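Side-chain contacts in AAEL008620-PA odorant-binding protein (Aedes aegypti, PDB 5V13), which specifically binds juvenile hormone in mosquito hemolymph and belongs to the insect odorant-binding protein family: residues 28-33 with 267-272; 35-40 with 48-53; 42-47 with 275-280; 63-68 with 124-129. All blocks are in the same frame, centred on the assembly; numbering follows the deposited sequence.

Interaction 1: residues 28-33 with 267-272; sequences QTLYAY and FYFDLS. With JH3 (methyl (2E,6E)-9-[(2R)-3,3-dimethyloxiran-2-yl]-3,7-dimethylnona-2,6-dienoate), chain E.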
# COMPACT_ATOMS: atom_id res chain seq x y z
N GLN B 28 -8.86 0.64 -13.13
CA GLN B 28 -9.69 0.81 -14.32
C GLN B 28 -9.08 0.14 -15.56
O GLN B 28 -9.80 -0.51 -16.33
CB GLN B 28 -9.92 2.31 -14.54
CG GLN B 28 -10.93 2.88 -13.52
CD GLN B 28 -11.05 4.39 -13.61
OE1 GLN B 28 -10.05 5.10 -13.70
NE2 GLN B 28 -12.28 4.88 -13.57
N THR B 29 -7.78 0.31 -15.79
CA THR B 29 -7.18 -0.38 -16.93
C THR B 29 -7.24 -1.90 -16.76
O THR B 29 -7.59 -2.62 -17.71
CB THR B 29 -5.73 0.08 -17.15
OG1 THR B 29 -4.97 -0.10 -15.94
CG2 THR B 29 -5.72 1.56 -17.53
N LEU B 30 -6.93 -2.41 -15.57
CA LEU B 30 -6.99 -3.86 -15.39
C LEU B 30 -8.41 -4.38 -15.59
O LEU B 30 -8.61 -5.42 -16.23
CB LEU B 30 -6.46 -4.25 -14.00
CG LEU B 30 -6.23 -5.76 -13.84
CD1 LEU B 30 -5.25 -6.28 -14.90
CD2 LEU B 30 -5.73 -6.08 -12.45
N TYR B 31 -9.41 -3.65 -15.08
CA TYR B 31 -10.80 -4.08 -15.28
C TYR B 31 -11.12 -4.20 -16.76
O TYR B 31 -11.70 -5.20 -17.21
CB TYR B 31 -11.75 -3.09 -14.61
CG TYR B 31 -13.21 -3.48 -14.69
CD1 TYR B 31 -13.99 -3.19 -15.82
CD2 TYR B 31 -13.82 -4.15 -13.63
CE1 TYR B 31 -15.35 -3.54 -15.88
CE2 TYR B 31 -15.16 -4.51 -13.68
CZ TYR B 31 -15.91 -4.20 -14.80
OH TYR B 31 -17.24 -4.57 -14.82
N ALA B 32 -10.74 -3.18 -17.53
CA ALA B 32 -11.04 -3.17 -18.96
C ALA B 32 -10.28 -4.27 -19.69
O ALA B 32 -10.85 -4.99 -20.52
CB ALA B 32 -10.71 -1.80 -19.55
N TYR B 33 -8.98 -4.42 -19.40
CA TYR B 33 -8.19 -5.45 -20.09
C TYR B 33 -8.76 -6.85 -19.85
O TYR B 33 -8.89 -7.65 -20.78
CB TYR B 33 -6.72 -5.41 -19.65
CG TYR B 33 -6.00 -4.09 -19.84
CD1 TYR B 33 -6.46 -3.14 -20.76
CD2 TYR B 33 -4.85 -3.79 -19.11
CE1 TYR B 33 -5.79 -1.91 -20.92
CE2 TYR B 33 -4.18 -2.60 -19.27
CZ TYR B 33 -4.64 -1.66 -20.17
OH TYR B 33 -3.97 -0.47 -20.30
N PHE B 267 -9.28 -9.87 -6.91
CA PHE B 267 -8.27 -10.23 -7.89
C PHE B 267 -8.91 -10.35 -9.26
O PHE B 267 -9.59 -11.34 -9.55
CB PHE B 267 -7.58 -11.54 -7.52
CG PHE B 267 -6.88 -11.52 -6.20
CD1 PHE B 267 -5.64 -10.90 -6.06
CD2 PHE B 267 -7.44 -12.14 -5.09
CE1 PHE B 267 -4.98 -10.89 -4.83
CE2 PHE B 267 -6.79 -12.12 -3.85
CZ PHE B 267 -5.56 -11.50 -3.73
N TYR B 268 -8.68 -9.36 -10.13
CA TYR B 268 -9.28 -9.38 -11.47
C TYR B 268 -8.74 -10.54 -12.30
O TYR B 268 -9.48 -11.15 -13.08
CB TYR B 268 -9.04 -8.04 -12.15
CG TYR B 268 -9.85 -6.92 -11.54
CD1 TYR B 268 -10.78 -7.17 -10.52
CD2 TYR B 268 -9.72 -5.62 -11.99
CE1 TYR B 268 -11.55 -6.14 -9.96
CE2 TYR B 268 -10.48 -4.59 -11.43
CZ TYR B 268 -11.39 -4.85 -10.42
OH TYR B 268 -12.14 -3.80 -9.90
N PHE B 269 -7.45 -10.84 -12.16
CA PHE B 269 -6.92 -12.15 -12.54
C PHE B 269 -5.78 -12.50 -11.58
O PHE B 269 -5.37 -11.68 -10.76
CB PHE B 269 -6.46 -12.20 -14.00
CG PHE B 269 -5.11 -11.58 -14.25
CD1 PHE B 269 -4.98 -10.20 -14.34
CD2 PHE B 269 -4.00 -12.37 -14.45
CE1 PHE B 269 -3.74 -9.63 -14.59
CE2 PHE B 269 -2.77 -11.81 -14.70
CZ PHE B 269 -2.63 -10.44 -14.77
N ASP B 270 -5.29 -13.73 -11.68
CA ASP B 270 -4.27 -14.22 -10.76
C ASP B 270 -2.90 -13.91 -11.35
O ASP B 270 -2.47 -14.56 -12.30
CB ASP B 270 -4.47 -15.72 -10.53
CG ASP B 270 -3.39 -16.34 -9.65
OD1 ASP B 270 -2.54 -15.63 -9.08
OD2 ASP B 270 -3.40 -17.58 -9.55
N LEU B 271 -2.21 -12.92 -10.77
CA LEU B 271 -0.91 -12.51 -11.31
C LEU B 271 0.14 -13.60 -11.21
O LEU B 271 1.22 -13.46 -11.80
CB LEU B 271 -0.42 -11.22 -10.62
CG LEU B 271 -0.69 -9.86 -11.26
CD1 LEU B 271 -2.17 -9.56 -11.37
CD2 LEU B 271 0.02 -8.73 -10.50
N SER B 272 -0.14 -14.69 -10.50
CA SER B 272 0.78 -15.81 -10.42
C SER B 272 0.31 -17.00 -11.24
O SER B 272 0.94 -18.06 -11.17
CB SER B 272 0.99 -16.23 -8.95
OG SER B 272 -0.16 -16.87 -8.43
C1 JH3 E . -3.66 -7.64 -19.95
O2 JH3 E . -2.60 -7.44 -19.38
O1 JH3 E . -4.59 -8.55 -19.35
CM JH3 E . -4.28 -9.11 -18.08
C2 JH3 E . -4.05 -6.99 -21.22
C3 JH3 E . -3.34 -6.13 -21.95
C3' JH3 E . -1.95 -5.68 -21.59
C4 JH3 E . -4.00 -5.59 -23.19
C5 JH3 E . -3.72 -4.10 -23.30
C6 JH3 E . -4.72 -3.47 -24.25
C7 JH3 E . -4.46 -3.24 -25.54
C7' JH3 E . -3.14 -3.65 -26.15
C8 JH3 E . -5.54 -2.60 -26.39
C9 JH3 E . -5.11 -1.23 -26.94
CA JH3 E . -4.56 -0.31 -25.85
O3 JH3 E . -4.31 1.04 -26.31
CB JH3 E . -5.46 0.87 -25.48
CB' JH3 E . -5.33 1.28 -24.01
CC JH3 E . -6.77 1.10 -26.21

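Interaction 2: residues 35-40 with 48-53; sequences RCLNDS and INWVKW. With JH3 (methyl (2E,6E)-9-[(2R)-3,3-dimethyloxiran-2-yl]-3,7-dimethylnona-2,6-dienoate), chain E.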
# COMPACT_ATOMS: atom_id res chain seq x y z
N ARG B 35 -11.84 -7.79 -18.58
CA ARG B 35 -13.22 -8.03 -19.00
C ARG B 35 -13.34 -8.13 -20.52
O ARG B 35 -14.09 -8.97 -21.03
CB ARG B 35 -14.15 -6.94 -18.47
CG ARG B 35 -14.40 -7.03 -16.96
CD ARG B 35 -15.16 -8.31 -16.57
NE ARG B 35 -16.49 -8.35 -17.17
CZ ARG B 35 -17.59 -7.88 -16.58
NH1 ARG B 35 -17.53 -7.35 -15.37
NH2 ARG B 35 -18.76 -7.95 -17.20
N CYS B 36 -12.60 -7.29 -21.26
CA CYS B 36 -12.61 -7.42 -22.71
C CYS B 36 -11.95 -8.71 -23.18
O CYS B 36 -12.34 -9.26 -24.22
CB CYS B 36 -11.94 -6.20 -23.35
SG CYS B 36 -12.94 -4.67 -23.13
N LEU B 37 -10.95 -9.22 -22.45
CA LEU B 37 -10.36 -10.51 -22.81
C LEU B 37 -11.36 -11.65 -22.64
O LEU B 37 -11.51 -12.50 -23.53
CB LEU B 37 -9.11 -10.78 -21.96
CG LEU B 37 -7.78 -10.22 -22.47
CD1 LEU B 37 -6.69 -10.37 -21.40
CD2 LEU B 37 -7.37 -10.95 -23.75
N ASN B 38 -12.06 -11.68 -21.51
CA ASN B 38 -12.97 -12.79 -21.24
C ASN B 38 -14.25 -12.70 -22.06
O ASN B 38 -14.90 -13.72 -22.30
CB ASN B 38 -13.30 -12.86 -19.74
CG ASN B 38 -12.10 -13.25 -18.89
OD1 ASN B 38 -11.12 -13.79 -19.39
ND2 ASN B 38 -12.18 -12.97 -17.59
N ASP B 39 -14.64 -11.49 -22.49
CA ASP B 39 -15.76 -11.38 -23.41
C ASP B 39 -15.41 -11.83 -24.82
O ASP B 39 -16.32 -11.98 -25.65
CB ASP B 39 -16.30 -9.95 -23.46
CG ASP B 39 -17.01 -9.54 -22.17
OD1 ASP B 39 -17.37 -10.44 -21.38
OD2 ASP B 39 -17.22 -8.33 -21.95
N SER B 40 -14.14 -12.06 -25.12
CA SER B 40 -13.71 -12.45 -26.46
C SER B 40 -13.60 -13.97 -26.58
O SER B 40 -13.10 -14.65 -25.68
CB SER B 40 -12.37 -11.80 -26.79
OG SER B 40 -11.94 -12.18 -28.09
N ILE B 48 -2.60 -13.81 -26.47
CA ILE B 48 -1.22 -13.59 -26.05
C ILE B 48 -0.63 -12.38 -26.76
O ILE B 48 0.05 -11.55 -26.15
CB ILE B 48 -0.38 -14.87 -26.28
CG1 ILE B 48 -0.77 -15.95 -25.28
CG2 ILE B 48 1.10 -14.56 -26.17
CD1 ILE B 48 -0.13 -17.30 -25.58
N ASN B 49 -0.88 -12.26 -28.07
CA ASN B 49 -0.44 -11.06 -28.79
C ASN B 49 -1.03 -9.80 -28.18
O ASN B 49 -0.37 -8.75 -28.15
CB ASN B 49 -0.84 -11.14 -30.26
CG ASN B 49 -0.08 -12.21 -31.00
OD1 ASN B 49 1.11 -12.42 -30.77
ND2 ASN B 49 -0.77 -12.89 -31.91
N TRP B 50 -2.28 -9.86 -27.70
CA TRP B 50 -2.88 -8.66 -27.14
C TRP B 50 -2.21 -8.26 -25.83
O TRP B 50 -1.94 -7.07 -25.60
CB TRP B 50 -4.38 -8.86 -26.90
CG TRP B 50 -5.16 -9.28 -28.14
CD1 TRP B 50 -4.72 -9.30 -29.42
CD2 TRP B 50 -6.50 -9.76 -28.16
NE1 TRP B 50 -5.71 -9.75 -30.26
CE2 TRP B 50 -6.82 -10.03 -29.51
CE3 TRP B 50 -7.48 -9.96 -27.18
CZ2 TRP B 50 -8.07 -10.53 -29.90
CZ3 TRP B 50 -8.73 -10.45 -27.57
CH2 TRP B 50 -9.01 -10.73 -28.91
N VAL B 51 -1.94 -9.23 -24.95
CA VAL B 51 -1.33 -8.85 -23.67
C VAL B 51 0.12 -8.42 -23.82
O VAL B 51 0.69 -7.88 -22.86
CB VAL B 51 -1.42 -10.00 -22.63
CG1 VAL B 51 -2.87 -10.39 -22.40
CG2 VAL B 51 -0.59 -11.21 -23.06
N LYS B 52 0.74 -8.65 -24.98
CA LYS B 52 2.03 -8.08 -25.33
C LYS B 52 1.89 -6.78 -26.12
O LYS B 52 2.86 -6.33 -26.75
CB LYS B 52 2.86 -9.08 -26.14
CG LYS B 52 3.27 -10.33 -25.39
CD LYS B 52 3.89 -11.33 -26.35
CE LYS B 52 4.21 -12.65 -25.66
NZ LYS B 52 4.53 -13.70 -26.67
N TRP B 53 0.70 -6.19 -26.13
CA TRP B 53 0.43 -4.88 -26.71
C TRP B 53 0.65 -4.83 -28.22
O TRP B 53 0.91 -3.76 -28.78
CB TRP B 53 1.27 -3.80 -26.02
CG TRP B 53 0.84 -3.56 -24.60
CD1 TRP B 53 1.19 -4.28 -23.50
CD2 TRP B 53 -0.03 -2.52 -24.14
NE1 TRP B 53 0.60 -3.75 -22.37
CE2 TRP B 53 -0.15 -2.66 -22.74
CE3 TRP B 53 -0.71 -1.47 -24.78
CZ2 TRP B 53 -0.94 -1.81 -21.97
CZ3 TRP B 53 -1.48 -0.61 -24.00
CH2 TRP B 53 -1.59 -0.79 -22.62
C1 JH3 E . -3.66 -7.64 -19.95
O2 JH3 E . -2.60 -7.44 -19.38
O1 JH3 E . -4.59 -8.55 -19.35
CM JH3 E . -4.28 -9.11 -18.08
C2 JH3 E . -4.05 -6.99 -21.22
C3 JH3 E . -3.34 -6.13 -21.95
C3' JH3 E . -1.95 -5.68 -21.59
C4 JH3 E . -4.00 -5.59 -23.19
C5 JH3 E . -3.72 -4.10 -23.30
C6 JH3 E . -4.72 -3.47 -24.25
C7 JH3 E . -4.46 -3.24 -25.54
C7' JH3 E . -3.14 -3.65 -26.15
C8 JH3 E . -5.54 -2.60 -26.39
C9 JH3 E . -5.11 -1.23 -26.94
CA JH3 E . -4.56 -0.31 -25.85
O3 JH3 E . -4.31 1.04 -26.31
CB JH3 E . -5.46 0.87 -25.48
CB' JH3 E . -5.33 1.28 -24.01
CC JH3 E . -6.77 1.10 -26.21

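Interaction 3: residues 42-47 with 275-280; sequences ASIEQK and EEPWKS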
# COMPACT_ATOMS: atom_id res chain seq x y z
N ALA B 42 -11.72 -15.17 -29.02
CA ALA B 42 -10.53 -15.33 -29.83
C ALA B 42 -9.63 -16.45 -29.30
O ALA B 42 -9.70 -16.83 -28.12
CB ALA B 42 -9.75 -14.01 -29.87
N SER B 43 -8.78 -16.97 -30.18
CA SER B 43 -7.81 -17.98 -29.81
C SER B 43 -6.86 -17.47 -28.74
O SER B 43 -6.68 -16.27 -28.55
CB SER B 43 -6.98 -18.40 -31.03
OG SER B 43 -6.05 -17.37 -31.34
N ILE B 44 -6.21 -18.41 -28.05
CA ILE B 44 -5.22 -18.05 -27.04
C ILE B 44 -4.02 -17.36 -27.68
O ILE B 44 -3.44 -16.44 -27.10
CB ILE B 44 -4.78 -19.29 -26.24
CG1 ILE B 44 -5.90 -19.77 -25.32
CG2 ILE B 44 -3.52 -18.97 -25.44
CD1 ILE B 44 -6.18 -18.81 -24.17
N GLU B 45 -3.60 -17.80 -28.87
CA GLU B 45 -2.46 -17.15 -29.50
C GLU B 45 -2.76 -15.69 -29.76
O GLU B 45 -1.90 -14.82 -29.54
CB GLU B 45 -2.08 -17.84 -30.81
CG GLU B 45 -1.16 -19.03 -30.60
CD GLU B 45 -1.82 -20.07 -29.74
OE1 GLU B 45 -1.20 -20.49 -28.73
OE2 GLU B 45 -2.98 -20.43 -30.06
N GLN B 46 -3.97 -15.40 -30.22
CA GLN B 46 -4.39 -14.01 -30.41
C GLN B 46 -4.34 -13.25 -29.09
O GLN B 46 -3.77 -12.15 -29.01
CB GLN B 46 -5.78 -13.96 -31.03
CG GLN B 46 -5.81 -14.35 -32.50
CD GLN B 46 -5.32 -13.24 -33.42
OE1 GLN B 46 -4.31 -12.59 -33.16
NE2 GLN B 46 -6.06 -13.01 -34.50
N LYS B 47 -4.92 -13.82 -28.03
CA LYS B 47 -4.94 -13.12 -26.75
C LYS B 47 -3.54 -12.91 -26.18
O LYS B 47 -3.31 -11.93 -25.46
CB LYS B 47 -5.82 -13.87 -25.75
CG LYS B 47 -7.29 -13.85 -26.10
CD LYS B 47 -8.11 -14.72 -25.15
CE LYS B 47 -9.60 -14.62 -25.48
NZ LYS B 47 -10.46 -15.20 -24.40
N GLU B 275 -1.46 -20.32 -16.45
CA GLU B 275 -2.27 -20.47 -17.64
C GLU B 275 -2.15 -19.24 -18.53
O GLU B 275 -1.91 -18.13 -18.05
CB GLU B 275 -3.73 -20.68 -17.26
CG GLU B 275 -3.95 -21.75 -16.23
CD GLU B 275 -5.41 -21.92 -15.91
OE1 GLU B 275 -5.86 -21.47 -14.84
OE2 GLU B 275 -6.13 -22.50 -16.76
N GLU B 276 -2.33 -19.45 -19.82
CA GLU B 276 -2.34 -18.33 -20.75
C GLU B 276 -3.75 -17.77 -20.88
O GLU B 276 -4.73 -18.49 -20.66
CB GLU B 276 -1.82 -18.78 -22.11
CG GLU B 276 -0.34 -19.20 -22.12
CD GLU B 276 0.61 -18.02 -21.89
OE1 GLU B 276 1.83 -18.23 -21.92
OE2 GLU B 276 0.14 -16.88 -21.69
N PRO B 277 -3.90 -16.48 -21.23
CA PRO B 277 -2.85 -15.51 -21.56
C PRO B 277 -2.21 -14.85 -20.34
O PRO B 277 -1.35 -13.98 -20.51
CB PRO B 277 -3.59 -14.46 -22.40
CG PRO B 277 -4.98 -14.46 -21.81
CD PRO B 277 -5.25 -15.91 -21.42
N TRP B 278 -2.61 -15.27 -19.14
CA TRP B 278 -2.20 -14.57 -17.92
C TRP B 278 -0.69 -14.65 -17.70
O TRP B 278 -0.06 -13.66 -17.32
CB TRP B 278 -2.97 -15.12 -16.72
CG TRP B 278 -4.42 -15.35 -17.05
CD1 TRP B 278 -5.06 -16.55 -17.07
CD2 TRP B 278 -5.37 -14.37 -17.46
NE1 TRP B 278 -6.37 -16.37 -17.45
CE2 TRP B 278 -6.59 -15.04 -17.70
CE3 TRP B 278 -5.33 -12.97 -17.64
CZ2 TRP B 278 -7.74 -14.38 -18.11
CZ3 TRP B 278 -6.48 -12.32 -18.06
CH2 TRP B 278 -7.67 -13.02 -18.28
N LYS B 279 -0.10 -15.82 -17.94
CA LYS B 279 1.34 -15.96 -17.72
C LYS B 279 2.12 -15.06 -18.66
O LYS B 279 3.05 -14.35 -18.24
CB LYS B 279 1.77 -17.42 -17.91
CG LYS B 279 3.27 -17.62 -17.73
CD LYS B 279 3.81 -18.77 -18.55
CE LYS B 279 3.30 -20.09 -18.02
NZ LYS B 279 3.35 -21.18 -19.04
N SER B 280 1.76 -15.06 -19.95
CA SER B 280 2.45 -14.20 -20.90
C SER B 280 2.27 -12.73 -20.55
O SER B 280 3.17 -11.92 -20.77
CB SER B 280 1.96 -14.46 -22.32
OG SER B 280 2.53 -15.66 -22.80

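Interaction 4: residues 63-68 with 124-129; sequences CYVKCV and SVFNKY. With JH3 (methyl (2E,6E)-9-[(2R)-3,3-dimethyloxiran-2-yl]-3,7-dimethylnona-2,6-dienoate), chain E.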
# COMPACT_ATOMS: atom_id res chain seq x y z
N CYS B 63 -11.91 -5.85 -32.58
CA CYS B 63 -12.96 -5.69 -31.58
C CYS B 63 -12.39 -5.57 -30.18
O CYS B 63 -12.99 -4.89 -29.34
CB CYS B 63 -13.95 -6.84 -31.65
SG CYS B 63 -14.92 -6.79 -33.18
N TYR B 64 -11.25 -6.21 -29.89
CA TYR B 64 -10.64 -6.04 -28.58
C TYR B 64 -10.20 -4.60 -28.36
O TYR B 64 -10.40 -4.03 -27.28
CB TYR B 64 -9.45 -6.99 -28.41
CG TYR B 64 -8.85 -6.93 -27.02
CD1 TYR B 64 -9.50 -7.55 -25.95
CD2 TYR B 64 -7.66 -6.24 -26.76
CE1 TYR B 64 -8.96 -7.48 -24.65
CE2 TYR B 64 -7.12 -6.18 -25.48
CZ TYR B 64 -7.77 -6.80 -24.43
OH TYR B 64 -7.25 -6.75 -23.15
N VAL B 65 -9.57 -4.00 -29.37
CA VAL B 65 -9.16 -2.60 -29.25
C VAL B 65 -10.37 -1.69 -29.05
O VAL B 65 -10.34 -0.77 -28.21
CB VAL B 65 -8.32 -2.19 -30.47
CG1 VAL B 65 -7.95 -0.70 -30.38
CG2 VAL B 65 -7.06 -3.05 -30.55
N LYS B 66 -11.45 -1.92 -29.80
CA LYS B 66 -12.66 -1.12 -29.63
C LYS B 66 -13.23 -1.26 -28.22
O LYS B 66 -13.57 -0.27 -27.57
CB LYS B 66 -13.70 -1.51 -30.68
CG LYS B 66 -15.02 -0.78 -30.50
CD LYS B 66 -16.07 -1.25 -31.46
CE LYS B 66 -17.45 -0.96 -30.89
NZ LYS B 66 -18.52 -1.55 -31.73
N CYS B 67 -13.33 -2.51 -27.75
CA CYS B 67 -13.85 -2.79 -26.41
C CYS B 67 -13.05 -2.07 -25.33
O CYS B 67 -13.62 -1.42 -24.46
CB CYS B 67 -13.82 -4.31 -26.16
SG CYS B 67 -14.45 -4.90 -24.52
N VAL B 68 -11.72 -2.19 -25.37
CA VAL B 68 -10.90 -1.56 -24.33
C VAL B 68 -11.01 -0.04 -24.43
O VAL B 68 -11.12 0.65 -23.41
CB VAL B 68 -9.43 -2.01 -24.43
CG1 VAL B 68 -8.54 -1.27 -23.38
CG2 VAL B 68 -9.34 -3.51 -24.23
N SER B 124 -13.60 0.28 -38.17
CA SER B 124 -13.42 1.73 -38.26
C SER B 124 -12.67 2.27 -37.06
O SER B 124 -11.81 3.16 -37.20
CB SER B 124 -14.77 2.43 -38.40
OG SER B 124 -15.40 2.09 -39.62
N VAL B 125 -12.97 1.77 -35.87
CA VAL B 125 -12.31 2.28 -34.66
C VAL B 125 -10.84 1.87 -34.65
O VAL B 125 -9.95 2.70 -34.42
CB VAL B 125 -13.06 1.79 -33.40
CG1 VAL B 125 -12.32 2.18 -32.14
CG2 VAL B 125 -14.49 2.34 -33.37
N PHE B 126 -10.55 0.60 -34.94
CA PHE B 126 -9.16 0.12 -34.99
C PHE B 126 -8.36 0.89 -36.04
O PHE B 126 -7.25 1.35 -35.76
CB PHE B 126 -9.15 -1.39 -35.27
CG PHE B 126 -7.79 -1.99 -35.39
CD1 PHE B 126 -7.13 -2.04 -36.62
CD2 PHE B 126 -7.18 -2.59 -34.29
CE1 PHE B 126 -5.88 -2.63 -36.73
CE2 PHE B 126 -5.93 -3.18 -34.38
CZ PHE B 126 -5.28 -3.20 -35.60
N ASN B 127 -8.90 1.04 -37.25
CA ASN B 127 -8.15 1.73 -38.30
C ASN B 127 -7.89 3.19 -37.95
O ASN B 127 -6.82 3.73 -38.28
CB ASN B 127 -8.90 1.62 -39.61
CG ASN B 127 -8.79 0.25 -40.20
OD1 ASN B 127 -7.95 -0.55 -39.76
ND2 ASN B 127 -9.63 -0.05 -41.18
N LYS B 128 -8.83 3.85 -37.28
CA LYS B 128 -8.63 5.24 -36.90
C LYS B 128 -7.53 5.37 -35.85
O LYS B 128 -6.75 6.33 -35.88
CB LYS B 128 -9.95 5.84 -36.42
CG LYS B 128 -9.86 7.27 -35.86
CD LYS B 128 -9.15 8.22 -36.84
CE LYS B 128 -10.11 9.12 -37.58
NZ LYS B 128 -9.40 10.10 -38.46
N TYR B 129 -7.42 4.39 -34.96
CA TYR B 129 -6.40 4.40 -33.91
C TYR B 129 -5.00 4.08 -34.43
O TYR B 129 -4.01 4.39 -33.75
CB TYR B 129 -6.82 3.39 -32.85
CG TYR B 129 -6.10 3.41 -31.52
CD1 TYR B 129 -5.95 4.58 -30.79
CD2 TYR B 129 -5.64 2.23 -30.95
CE1 TYR B 129 -5.32 4.58 -29.53
CE2 TYR B 129 -5.01 2.21 -29.73
CZ TYR B 129 -4.85 3.38 -29.03
OH TYR B 129 -4.24 3.35 -27.80
C1 JH3 E . -3.66 -7.64 -19.95
O2 JH3 E . -2.60 -7.44 -19.38
O1 JH3 E . -4.59 -8.55 -19.35
CM JH3 E . -4.28 -9.11 -18.08
C2 JH3 E . -4.05 -6.99 -21.22
C3 JH3 E . -3.34 -6.13 -21.95
C3' JH3 E . -1.95 -5.68 -21.59
C4 JH3 E . -4.00 -5.59 -23.19
C5 JH3 E . -3.72 -4.10 -23.30
C6 JH3 E . -4.72 -3.47 -24.25
C7 JH3 E . -4.46 -3.24 -25.54
C7' JH3 E . -3.14 -3.65 -26.15
C8 JH3 E . -5.54 -2.60 -26.39
C9 JH3 E . -5.11 -1.23 -26.94
CA JH3 E . -4.56 -0.31 -25.85
O3 JH3 E . -4.31 1.04 -26.31
CB JH3 E . -5.46 0.87 -25.48
CB' JH3 E . -5.33 1.28 -24.01
CC JH3 E . -6.77 1.10 -26.21

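Interaction 1: residues 28-33 with 267-272
The irregular segment 267-272 passes helix 26-38 at L30 and Y31, with the CA atoms of Y31 and Y268 6.7 Å apart. The loop meets the helix through its side chains, Y268 lying against both the backbone and the side chain of Y31. The Y31 ring turns its edge toward the face of Y268 in an offset edge-to-face pair, planes at 76° and centroids 5.8 Å apart. Y268 CE2 also lies 3.7 Å from Y31 CB, against the root of that side chain. L30 is branched, which lets it serve two aromatics: CD2 packs 3.9 Å from Y268 CB, while CD1 meets the edge of F269 at CE1, 3.7 Å away. The same F269 CE1 touches the hormone's ester methyl, CM, at 3.6 Å. The hydroxyl of Y268 is hydrogen-bonded to E27. Around this contact, R201 makes a cation-pi interaction with Y31, which also packs on E71 of helix 59-71, and the F269 ring meets W278 of helix 278-286, so the loop bridges helix 26-38 to the C-terminal helix.

Interaction 2: residues 35-40 with 48-53
The hydroxyl of S40 is held by hydrogen bonds to the carboxylate of E60 and the backbone N of A42, and it rests against the indole edge of W50, with OG 3.4 Å from CH2. A small polar residue suits this spot, just past helix 26-38: its oxygen can bond to its neighbours and still lie flush with an aromatic rim. W50 turns its benzo edge to both partners, L37 CD2 approaching CE3 at 3.6 Å, near the ring plane. Its NE1 bonds to S61, and Y64 stacks on the ring. The other methyl of L37, CD1, reaches V51 CG1 at 3.9 Å and the ester oxygen O1 of JH3 at 3.5 Å. CG1 of V51 stands anti to the carbonyl carbon (chi1 -58°) and touches the hormone's C1 and C2. W53, at positive phi, is the C-prime residue of a Schellman motif that ends helix 44-51; one face of its indole lies over JH3 C5, with NE1 3.3 Å from C3'. Methyls of L37 and V51 thus face the ligand while S40 OG and W50 NE1 bond to protein groups, consistent with a pocket wall that holds the hormone largely by apolar contact.

Interaction 3: residues 42-47 with 275-280
P277, which is buried, and K47 make the inner half of this contact, where the backbones come nearest, their CA atoms 6.1 Å apart. The proline ring lays its CB 4.1 Å from K47 CB and 4.0 Å from K47 O, against the first turn of helix 44-51. The peptide bond before P277 is cis. A compact ring fits here, since it offers hydrocarbon to the helix without a polar end to satisfy. K47 contributes only the base of its side chain and its carbonyl oxygen: the rest runs extended away from the contact, and NZ is bonded to the carbonyl oxygens of L37 and S40, near the end of helix 26-38. The solvent side belongs to I44, an exposed residue. Its CG2 meets E276 CB at 3.7 Å, and its CD1 stands 4.1 Å from P277 CD. E276 gives the contact its methylene, whereas a bend at chi2 (-69°) folds its carboxylate back so that OE2 accepts from S280 N at 3.0 Å, with an N-H...O angle of 151°. On the opposing segment, S43 OG caps helix 44-51 by accepting from Q46 N. The two segments therefore join by van der Waals contact, mostly of hydrocarbon, while S43 and E276 bond within their own segments and K47 to L37 and S40; the negative carboxylate beside the start of helix 278-286 is probably favourable to the helix dipole.

Interaction 4: residues 63-68 with 124-129
Helical segments 63-68 and 124-129 cross at 83°, V65 facing F126 and K66 facing V125, with their axes 8.6 Å apart at their nearest. V65 is the hub, and beta-branching lets it send a methyl to each of two aromatics. CG2 meets the edge of F126 in the ring plane, 3.8 Å from CD2; CG1 lies 3.8 Å from Y129 CD2. K66 adds mostly backbone and CB, which V125 CG1 approaches at 4.2 Å from K66 CA, while its ammonium extends away to bond N120 O. Y129, with CG anti to the backbone N (chi1 -168°), reaches past V65 into the pocket, where its OH donates to the epoxide oxygen O3 of JH3 at 2.7 Å. Tyrosine suits the place: a flat ring to pack against valine and a hydroxyl to find the ligand's polar end. Disulfides C63-C122, tying these two helices together, and C36-C67, joining helix 59-71 to helix 26-38, reflect the cross-linked, largely helical PBP/GOBP fold enclosing a hydrophobic ligand site.

Interactions 2 and 4 are buried, whereas 1 and 3 are only partly so, and interaction 3 has an exposed flank. Interactions 1 and 2 share helix 26-38, and 2 and 3 share helix 44-51; the disulfide C36-C67 and the W50-Y64 stack join 2 to 4. Interactions 1 and 3 bring the C-terminal region back onto the N-terminal helices, their F269 and W278 in contact, while 2 and 4 join helices of the N-terminal half to one another. All four are mainly apolar, but the hormone's ends see different chemistry: interactions 1 and 2 give its ester hydrocarbon contacts, and interaction 4 gives its epoxide a hydrogen bond.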